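Local coordinates for protein globin (Bacillus anthracis, PDB 5V3T) that binds haem as a group II truncated haemoglobin, with cyanide held in its ligand pocket here, and probably carries or handles oxygen, at the interface of chains A and B. Coordinates in Å, arbitrary orientation; residue numbers count along the deposited sequence, not the author numbering. Chains: chain A/B, Globin.

Contact 1: the interface of chains A and B. Residues chain A 75-76, 78-80; chain B 53, 57, 73, 118.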
loop_
_atom_site.group_PDB
_atom_site.type_symbol
_atom_site.label_atom_id
_atom_site.label_comp_id
_atom_site.label_asym_id
_atom_site.label_seq_id
_atom_site.Cartn_x
_atom_site.Cartn_y
_atom_site.Cartn_z
ATOM N N ALA A 75 -4.768 -4.618 3.320
ATOM C CA ALA A 75 -5.516 -3.413 3.031
ATOM C C ALA A 75 -4.558 -2.304 2.594
ATOM O O ALA A 75 -4.827 -1.591 1.634
ATOM C CB ALA A 75 -6.351 -2.975 4.267
ATOM N N ARG A 76 -3.411 -2.201 3.270
ATOM C CA ARG A 76 -2.440 -1.152 2.942
ATOM C C ARG A 76 -1.765 -1.342 1.578
ATOM O O ARG A 76 -1.253 -0.386 0.997
ATOM C CB ARG A 76 -1.370 -1.060 4.015
ATOM C CG ARG A 76 -1.885 -0.604 5.377
ATOM C CD ARG A 76 -0.702 -0.349 6.304
ATOM N NE ARG A 76 -1.109 -0.052 7.685
ATOM C CZ ARG A 76 -1.195 1.177 8.186
ATOM N NH1 ARG A 76 -1.561 1.362 9.447
ATOM N NH2 ARG A 76 -0.895 2.226 7.427
ATOM N N LEU A 78 -3.445 -2.649 -1.113
ATOM C CA LEU A 78 -4.493 -2.670 -2.127
ATOM C C LEU A 78 -4.227 -1.790 -3.368
ATOM O O LEU A 78 -4.540 -2.226 -4.487
ATOM C CB LEU A 78 -5.835 -2.234 -1.511
ATOM C CG LEU A 78 -6.607 -3.169 -0.572
ATOM C CD1 LEU A 78 -7.934 -2.531 -0.192
ATOM C CD2 LEU A 78 -6.832 -4.548 -1.156
ATOM N N PRO A 79 -3.677 -0.562 -3.196
ATOM C CA PRO A 79 -3.547 0.248 -4.415
ATOM C C PRO A 79 -2.366 -0.156 -5.289
ATOM O O PRO A 79 -2.280 0.308 -6.426
ATOM C CB PRO A 79 -3.307 1.669 -3.884
ATOM C CG PRO A 79 -3.613 1.614 -2.410
ATOM C CD PRO A 79 -3.313 0.220 -2.003
ATOM N N PHE A 80 -1.501 -1.031 -4.789
ATOM C CA PHE A 80 -0.280 -1.358 -5.528
ATOM C C PHE A 80 -0.438 -2.636 -6.340
ATOM O O PHE A 80 -1.171 -3.545 -5.952
ATOM C CB PHE A 80 0.905 -1.480 -4.565
ATOM C CG PHE A 80 1.024 -0.324 -3.611
ATOM C CD1 PHE A 80 1.228 0.963 -4.084
ATOM C CD2 PHE A 80 0.983 -0.530 -2.238
ATOM C CE1 PHE A 80 1.349 2.029 -3.210
ATOM C CE2 PHE A 80 1.108 0.530 -1.358
ATOM C CZ PHE A 80 1.291 1.807 -1.841
ATOM N N PHE B 53 -13.820 1.464 -1.941
ATOM C CA PHE B 53 -12.380 1.270 -2.042
ATOM C C PHE B 53 -11.645 2.034 -0.944
ATOM O O PHE B 53 -10.838 1.458 -0.232
ATOM C CB PHE B 53 -11.826 1.692 -3.407
ATOM C CG PHE B 53 -10.375 1.307 -3.573
ATOM C CD1 PHE B 53 -10.046 0.014 -3.924
ATOM C CD2 PHE B 53 -9.360 2.185 -3.240
ATOM C CE1 PHE B 53 -8.696 -0.394 -4.016
ATOM C CE2 PHE B 53 -8.002 1.791 -3.323
ATOM C CZ PHE B 53 -7.682 0.503 -3.706
ATOM N N TYR B 57 -9.432 0.495 2.014
ATOM C CA TYR B 57 -8.020 0.872 2.014
ATOM C C TYR B 57 -7.562 1.497 3.330
ATOM O O TYR B 57 -6.452 1.215 3.820
ATOM C CB TYR B 57 -7.726 1.819 0.851
ATOM C CG TYR B 57 -6.301 2.318 0.881
ATOM C CD1 TYR B 57 -5.233 1.422 0.880
ATOM C CD2 TYR B 57 -6.018 3.681 0.843
ATOM C CE1 TYR B 57 -3.926 1.863 0.915
ATOM C CE2 TYR B 57 -4.703 4.134 0.855
ATOM C CZ TYR B 57 -3.663 3.216 0.889
ATOM O OH TYR B 57 -2.355 3.649 0.906
ATOM N N LEU B 73 -5.786 -2.528 -9.226
ATOM C CA LEU B 73 -6.202 -1.161 -9.468
ATOM C C LEU B 73 -5.638 -0.558 -10.761
ATOM O O LEU B 73 -6.377 0.037 -11.550
ATOM C CB LEU B 73 -5.808 -0.294 -8.262
ATOM C CG LEU B 73 -6.560 1.035 -8.186
ATOM C CD1 LEU B 73 -8.071 0.803 -8.033
ATOM C CD2 LEU B 73 -6.027 1.901 -7.060
ATOM N N THR B 118 -0.191 6.446 -5.209
ATOM C CA THR B 118 -1.106 5.617 -5.990
ATOM C C THR B 118 -1.398 6.224 -7.359
ATOM O O THR B 118 -1.360 5.518 -8.377
ATOM C CB THR B 118 -2.429 5.398 -5.231
ATOM O OG1 THR B 118 -2.152 4.669 -4.029
ATOM C CG2 THR B 118 -3.429 4.603 -6.079
HETATM O O HOH W 1 -3.938 -3.355 -6.900
HETATM O O HOH W 2 -0.330 1.820 2.039
#

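Contact 2: the interface of chains A and B. Residues chain A 37-38, 79-80; chain B 117-118, 121-122.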
loop_
_atom_site.group_PDB
_atom_site.type_symbol
_atom_site.label_atom_id
_atom_site.label_comp_id
_atom_site.label_asym_id
_atom_site.label_seq_id
_atom_site.Cartn_x
_atom_site.Cartn_y
_atom_site.Cartn_z
ATOM N N PRO A 37 10.194 -0.065 -9.600
ATOM C CA PRO A 37 9.273 0.955 -10.130
ATOM C C PRO A 37 8.072 1.292 -9.237
ATOM O O PRO A 37 7.569 2.415 -9.322
ATOM C CB PRO A 37 8.780 0.331 -11.441
ATOM C CG PRO A 37 9.871 -0.573 -11.859
ATOM C CD PRO A 37 10.394 -1.156 -10.577
ATOM N N ILE A 38 7.616 0.367 -8.394
ATOM C CA ILE A 38 6.388 0.645 -7.654
ATOM C C ILE A 38 6.681 1.180 -6.266
ATOM O O ILE A 38 5.781 1.637 -5.567
ATOM C CB ILE A 38 5.481 -0.596 -7.554
ATOM C CG1 ILE A 38 6.183 -1.754 -6.860
ATOM C CG2 ILE A 38 5.058 -1.035 -8.924
ATOM C CD1 ILE A 38 5.366 -3.031 -6.879
ATOM N N PRO A 79 -3.677 -0.562 -3.196
ATOM C CA PRO A 79 -3.547 0.248 -4.415
ATOM C C PRO A 79 -2.366 -0.156 -5.289
ATOM O O PRO A 79 -2.280 0.308 -6.426
ATOM C CB PRO A 79 -3.307 1.669 -3.884
ATOM C CG PRO A 79 -3.613 1.614 -2.410
ATOM C CD PRO A 79 -3.313 0.220 -2.003
ATOM N N PHE A 80 -1.501 -1.031 -4.789
ATOM C CA PHE A 80 -0.280 -1.358 -5.528
ATOM C C PHE A 80 -0.438 -2.636 -6.340
ATOM O O PHE A 80 -1.171 -3.545 -5.952
ATOM C CB PHE A 80 0.905 -1.480 -4.565
ATOM C CG PHE A 80 1.024 -0.324 -3.611
ATOM C CD1 PHE A 80 1.228 0.963 -4.084
ATOM C CD2 PHE A 80 0.983 -0.530 -2.238
ATOM C CE1 PHE A 80 1.349 2.029 -3.210
ATOM C CE2 PHE A 80 1.108 0.530 -1.358
ATOM C CZ PHE A 80 1.291 1.807 -1.841
ATOM N N LEU B 117 1.112 8.744 -4.285
ATOM C CA LEU B 117 1.897 7.605 -4.751
ATOM C C LEU B 117 1.041 6.703 -5.631
ATOM O O LEU B 117 1.482 6.254 -6.678
ATOM C CB LEU B 117 2.458 6.801 -3.571
ATOM C CG LEU B 117 3.262 5.539 -3.904
ATOM C CD1 LEU B 117 4.502 5.883 -4.737
ATOM C CD2 LEU B 117 3.654 4.799 -2.638
ATOM N N THR B 118 -0.191 6.446 -5.209
ATOM C CA THR B 118 -1.106 5.617 -5.990
ATOM C C THR B 118 -1.398 6.224 -7.359
ATOM O O THR B 118 -1.360 5.518 -8.377
ATOM C CB THR B 118 -2.429 5.398 -5.231
ATOM O OG1 THR B 118 -2.152 4.669 -4.029
ATOM C CG2 THR B 118 -3.429 4.603 -6.079
ATOM N N HIS B 121 1.272 5.638 -9.732
ATOM C CA HIS B 121 1.239 4.259 -10.219
ATOM C C HIS B 121 0.193 4.047 -11.314
ATOM O O HIS B 121 0.366 3.179 -12.157
ATOM C CB HIS B 121 0.975 3.276 -9.065
ATOM C CG HIS B 121 2.148 3.091 -8.149
ATOM N ND1 HIS B 121 3.265 3.895 -8.199
ATOM C CD2 HIS B 121 2.377 2.187 -7.167
ATOM C CE1 HIS B 121 4.131 3.499 -7.285
ATOM N NE2 HIS B 121 3.619 2.465 -6.646
ATOM N N MET B 122 -0.896 4.815 -11.286
ATOM C CA MET B 122 -1.949 4.673 -12.292
ATOM C C MET B 122 -1.538 5.203 -13.668
ATOM O O MET B 122 -2.054 4.737 -14.685
ATOM C CB MET B 122 -3.223 5.389 -11.850
ATOM C CG MET B 122 -3.807 4.900 -10.529
ATOM S SD MET B 122 -4.233 3.144 -10.575
ATOM C CE MET B 122 -2.822 2.447 -9.711
#

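Contact 1: the interface of chains A and B
A:Pro79 turns the CG–CD edge of its pyrrolidine ring onto one face of the B:Tyr57 phenol, the two side chains crossing at about a right angle. The proline CG stands 3.3 Å above the ring plane, shifted toward the rim, where its C-H groups can meet the pi cloud; its nearest ring atom is CE1, also at 3.3 Å. A rigid ring suits this place, since it offers a fixed apolar surface. The phenol gets there because B:Tyr57 CG lies anti to the backbone N (chi1 175°), which sends the ring outward from helix 44-57.

One turn earlier on that helix, B:Phe53 points its tip, CZ, at CB of A:Leu78, 4.0 Å away, while CD1 of the same leucine reaches the backbone of B:Tyr57. From the other flank of A:Pro79, B:Thr118 turns both branches to the proline CB, the hydroxyl OG1 at 3.2 Å and the methyl CG2 at 3.7 Å, and CD2 of B:Leu73 lies beside the proline CA.

Toward the rim, the backbone O of A:Ala75 sits in plane at the edge of the phenol. Two waters complete the polar border: water 2 lies 3.0 Å from the B:Tyr57 hydroxyl OH and also touches A:Arg76 O, while water 1 connects B:Leu73 N, 3.1 Å from it, with A:Leu78 O and A:Phe80 O. The patch thus fits an apolar loop of one globin against helices of the other, though this pairing may reflect crystal packing.

Contact 2: the interface of chains A and B
Helix 105-122, the last helix of this truncated globin, presents its C-terminal end in chain B to the short 3-10 helix 36-38 and to the loop residue A:Phe80 of chain A. B:His121 makes the polar contact: its imidazole NE2 donates to the backbone carbonyl O of A:Ile38 at 2.6 Å. The bond is short but bent, 131° at the hydrogen, and the donor stands 19° out of the carbonyl plane. Histidine suits the place because its ring carries an N-H at the tip and carbon edges that can pack. CG of B:His121 lies beside the backbone N and anti to the carbonyl carbon (chi1 -73°), which carries the imidazole across to chain A. There CE1 also nears A:Ile38 CA, at 3.7 Å.

Alongside, the A:Phe80 ring meets the imidazole at an oblique angle, its CD1 lying 3.5 Å from B:His121 CD2. This neighbour should limit how far the imidazole can swing away from the carbonyl. One turn back on the helix, B:Leu117 comes to the same phenyl ring at about a right angle and sets its CD2 methyl 3.6 Å from CE1; a branched aliphatic chain gives this aromatic rim a compact apolar partner. At the margin, the flexible thioether of B:Met122, folded back along its length, brings its CE methyl to 4.0 Å from A:Pro79 O.

Contact 1 and contact 2 are adjoining patches of one interface, their C-alpha centres about 9 Å apart. They share A:Pro79, A:Phe80 and B:Thr118, so the loop after helix 73-76 of chain A runs through both. On chain B, helix 105-122 takes part in each, whereas helices 44-57 and 73-77 contribute to contact 1. The seam therefore passes from a mainly apolar, water-bordered patch to one with a direct hydrogen bond. Because the whole interface is not an exact two-fold, the two copies need not use these surfaces equally; the A:Pro79–A:Phe80 loop ties both patches into one continuous seam in this assembly.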